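Local coordinates for flagellar motor switch protein FliG (PDB 5TDY) that probably forms part of the switch complex, proposed to lie at the flagellar basal body's base, that contacts chemotaxis proteins and motor components determining rotation direction, at residues 9-14 / 55-60. Residues are numbered along the deposited sequence; the frame is centred on the assembly and turned at random.
Sequences RRKAAV and KQVLEE
V57 turns one methyl group onto V14 and the other onto the carbonyl oxygen of K11, and a single ion pair spans the outer margin of the same interface: a small example of two helices joined by an apolar centre and a charged border. The tight part is buried. V57 CG2 meets V14 CG1 at 3.8 Å, the two valines crossing aslant, while V57 CG1, placed opposite its own backbone N (chi1 170°), lies 3.6 Å from K11 O. I46 also packs on V14. Toward the outer, partly exposed side the contact thins to long polar chains, and aromatic side chains from the chain of another protein lie against K11 and V57. K11 CG lies 4.1 Å from V57 CG2; the chain then bends at chi3 (-105°) and delivers NZ to E60 OE1 at 2.7 Å. The extended E60 chain meets the lysine at roughly a right angle, and OE1 accepts through its syn lone pair. OE2 is hydrogen-bonded to an aromatic side chain of that other chain, so both carboxylate oxygens are engaged. A methionine in place of K11 would probably leave E60 OE1 without its cationic mate and the carboxylate held less firmly. The axes of 9-14 and 55-60 approach to 9.6 Å and cross at -91°; the segments lie on helices 8-19 and 51-66, an orthogonal pairing within the all-helical N-terminal domain of FliG.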
ATOM      1  N   ARG B   9       4.934  -2.148 -12.913  1.00 25.34           N
ATOM      2  CA  ARG B   9       6.338  -2.235 -12.531  1.00 25.38           C
ATOM      3  C   ARG B   9       6.711  -1.097 -11.592  1.00 20.97           C
ATOM      4  O   ARG B   9       7.398  -1.311 -10.585  1.00 15.51           O
ATOM      5  CB  ARG B   9       7.218  -2.224 -13.783  1.00 23.88           C
ATOM      6  CG  ARG B   9       7.101  -3.477 -14.660  1.00 26.38           C
ATOM      7  CD  ARG B   9       7.795  -3.273 -16.004  1.00 35.82           C
ATOM      8  NE  ARG B   9       7.028  -2.377 -16.874  1.00 45.15           N
ATOM      9  CZ  ARG B   9       7.440  -1.937 -18.062  1.00 49.92           C
ATOM     10  NH1 ARG B   9       8.627  -2.300 -18.535  1.00 54.23           N
ATOM     11  NH2 ARG B   9       6.668  -1.128 -18.775  1.00 45.61           N
ATOM     12  N   ARG B  10       6.244   0.117 -11.894  1.00 19.94           N
ATOM     13  CA  ARG B  10       6.511   1.253 -11.021  1.00 21.18           C
ATOM     14  C   ARG B  10       5.816   1.102  -9.668  1.00 20.90           C
ATOM     15  O   ARG B  10       6.357   1.525  -8.635  1.00 13.88           O
ATOM     16  CB  ARG B  10       6.078   2.542 -11.707  1.00 17.09           C
ATOM     17  CG  ARG B  10       6.316   3.770 -10.874  1.00 17.39           C
ATOM     18  CD  ARG B  10       6.188   5.037 -11.686  1.00 21.04           C
ATOM     19  NE  ARG B  10       6.410   6.212 -10.840  1.00 25.34           N
ATOM     20  CZ  ARG B  10       7.611   6.710 -10.562  1.00 24.49           C
ATOM     21  NH1 ARG B  10       8.696   6.143 -11.071  1.00 18.37           N
ATOM     22  NH2 ARG B  10       7.724   7.777  -9.787  1.00 19.85           N
ATOM     23  N   LYS B  11       4.600   0.543  -9.656  1.00 19.09           N
ATOM     24  CA  LYS B  11       3.927   0.298  -8.381  1.00 18.61           C
ATOM     25  C   LYS B  11       4.787  -0.568  -7.469  1.00 12.82           C
ATOM     26  O   LYS B  11       4.983  -0.245  -6.295  1.00 11.78           O
ATOM     27  CB  LYS B  11       2.565  -0.354  -8.605  1.00 18.53           C
ATOM     28  CG  LYS B  11       1.532   0.581  -9.217  1.00 23.95           C
ATOM     29  CD  LYS B  11       0.135   0.064  -8.990  1.00 22.32           C
ATOM     30  CE  LYS B  11      -0.443  -0.524 -10.243  1.00 25.85           C
ATOM     31  NZ  LYS B  11      -1.925  -0.467 -10.167  1.00 31.73           N
ATOM     32  N   ALA B  12       5.322  -1.671  -7.994  1.00 14.03           N
ATOM     33  CA  ALA B  12       6.174  -2.521  -7.165  1.00 14.64           C
ATOM     34  C   ALA B  12       7.409  -1.765  -6.686  1.00 15.27           C
ATOM     35  O   ALA B  12       7.855  -1.949  -5.551  1.00 12.43           O
ATOM     36  CB  ALA B  12       6.582  -3.782  -7.936  1.00 14.72           C
ATOM     37  N   ALA B  13       7.983  -0.912  -7.539  1.00 12.58           N
ATOM     38  CA  ALA B  13       9.169  -0.169  -7.136  1.00 13.56           C
ATOM     39  C   ALA B  13       8.837   0.848  -6.050  1.00 13.67           C
ATOM     40  O   ALA B  13       9.610   1.023  -5.101  1.00 10.76           O
ATOM     41  CB  ALA B  13       9.803   0.515  -8.350  1.00 12.86           C
ATOM     42  N   VAL B  14       7.693   1.529  -6.174  1.00 11.97           N
ATOM     43  CA  VAL B  14       7.288   2.496  -5.161  1.00 11.63           C
ATOM     44  C   VAL B  14       7.079   1.801  -3.820  1.00 13.89           C
ATOM     45  O   VAL B  14       7.486   2.314  -2.766  1.00 11.41           O
ATOM     46  CB  VAL B  14       6.032   3.266  -5.621  1.00 14.40           C
ATOM     47  CG1 VAL B  14       5.426   4.084  -4.461  1.00 13.91           C
ATOM     48  CG2 VAL B  14       6.369   4.189  -6.814  1.00 15.39           C
ATOM     49  N   LYS B  55       0.828   7.428  -1.892  1.00 24.29           N
ATOM     50  CA  LYS B  55      -0.447   7.155  -1.234  1.00 22.35           C
ATOM     51  C   LYS B  55      -1.318   6.212  -2.066  1.00 21.37           C
ATOM     52  O   LYS B  55      -1.952   5.304  -1.518  1.00 20.69           O
ATOM     53  CB  LYS B  55      -1.167   8.480  -0.978  1.00 25.26           C
ATOM     54  CG  LYS B  55      -2.398   8.411  -0.097  1.00 32.25           C
ATOM     55  CD  LYS B  55      -3.042   9.804  -0.012  1.00 43.01           C
ATOM     56  CE  LYS B  55      -4.589   9.743   0.116  1.00 43.11           C
ATOM     57  NZ  LYS B  55      -5.288   9.084  -1.020  1.00 42.21           N
ATOM     58  N   GLN B  56      -1.356   6.411  -3.389  1.00 20.74           N
ATOM     59  CA  GLN B  56      -2.116   5.514  -4.258  1.00 23.04           C
ATOM     60  C   GLN B  56      -1.586   4.089  -4.185  1.00 22.27           C
ATOM     61  O   GLN B  56      -2.360   3.129  -4.064  1.00 21.84           O
ATOM     62  CB  GLN B  56      -2.069   5.994  -5.706  1.00 30.59           C
ATOM     63  CG  GLN B  56      -2.972   7.158  -6.056  1.00 36.89           C
ATOM     64  CD  GLN B  56      -2.766   7.617  -7.491  1.00 42.39           C
ATOM     65  OE1 GLN B  56      -2.416   8.772  -7.742  1.00 53.99           O
ATOM     66  NE2 GLN B  56      -2.979   6.712  -8.442  1.00 39.41           N
ATOM     67  N   VAL B  57      -0.268   3.924  -4.294  1.00 17.46           N
ATOM     68  CA  VAL B  57       0.302   2.582  -4.252  1.00 18.78           C
ATOM     69  C   VAL B  57      -0.003   1.922  -2.915  1.00 17.12           C
ATOM     70  O   VAL B  57      -0.422   0.757  -2.855  1.00 14.72           O
ATOM     71  CB  VAL B  57       1.815   2.633  -4.536  1.00 20.61           C
ATOM     72  CG1 VAL B  57       2.460   1.277  -4.259  1.00 17.33           C
ATOM     73  CG2 VAL B  57       2.067   3.069  -5.970  1.00 13.47           C
ATOM     74  N   LEU B  58       0.151   2.670  -1.826  1.00 14.88           N
ATOM     75  CA  LEU B  58      -0.075   2.089  -0.508  1.00 16.54           C
ATOM     76  C   LEU B  58      -1.535   1.676  -0.326  1.00 15.77           C
ATOM     77  O   LEU B  58      -1.820   0.614   0.239  1.00 15.31           O
ATOM     78  CB  LEU B  58       0.359   3.077   0.573  1.00 18.57           C
ATOM     79  CG  LEU B  58       1.880   3.236   0.676  1.00 21.00           C
ATOM     80  CD1 LEU B  58       2.249   4.252   1.754  1.00 22.64           C
ATOM     81  CD2 LEU B  58       2.559   1.900   0.949  1.00 17.25           C
ATOM     82  N   GLU B  59      -2.472   2.490  -0.826  1.00 14.01           N
ATOM     83  CA  GLU B  59      -3.897   2.158  -0.695  1.00 20.06           C
ATOM     84  C   GLU B  59      -4.257   0.886  -1.450  1.00 16.57           C
ATOM     85  O   GLU B  59      -4.969   0.021  -0.918  1.00 16.25           O
ATOM     86  CB  GLU B  59      -4.757   3.321  -1.185  1.00 15.51           C
ATOM     87  CG  GLU B  59      -4.901   4.383  -0.121  1.00 25.67           C
ATOM     88  CD  GLU B  59      -5.192   5.734  -0.688  1.00 31.05           C
ATOM     89  OE1 GLU B  59      -5.180   6.707   0.093  1.00 34.84           O
ATOM     90  OE2 GLU B  59      -5.438   5.821  -1.909  1.00 32.83           O
ATOM     91  N   GLU B  60      -3.792   0.762  -2.696  1.00 14.14           N
ATOM     92  CA  GLU B  60      -4.047  -0.450  -3.463  1.00 16.09           C
ATOM     93  C   GLU B  60      -3.368  -1.656  -2.822  1.00 12.96           C
ATOM     94  O   GLU B  60      -3.969  -2.734  -2.726  1.00 13.23           O
ATOM     95  CB  GLU B  60      -3.578  -0.271  -4.916  1.00 18.15           C
ATOM     96  CG  GLU B  60      -3.969  -1.468  -5.795  1.00 19.06           C
ATOM     97  CD  GLU B  60      -3.462  -1.396  -7.239  1.00 26.51           C
ATOM     98  OE1 GLU B  60      -3.074  -0.317  -7.725  1.00 23.66           O
ATOM     99  OE2 GLU B  60      -3.464  -2.449  -7.907  1.00 31.38           O
TER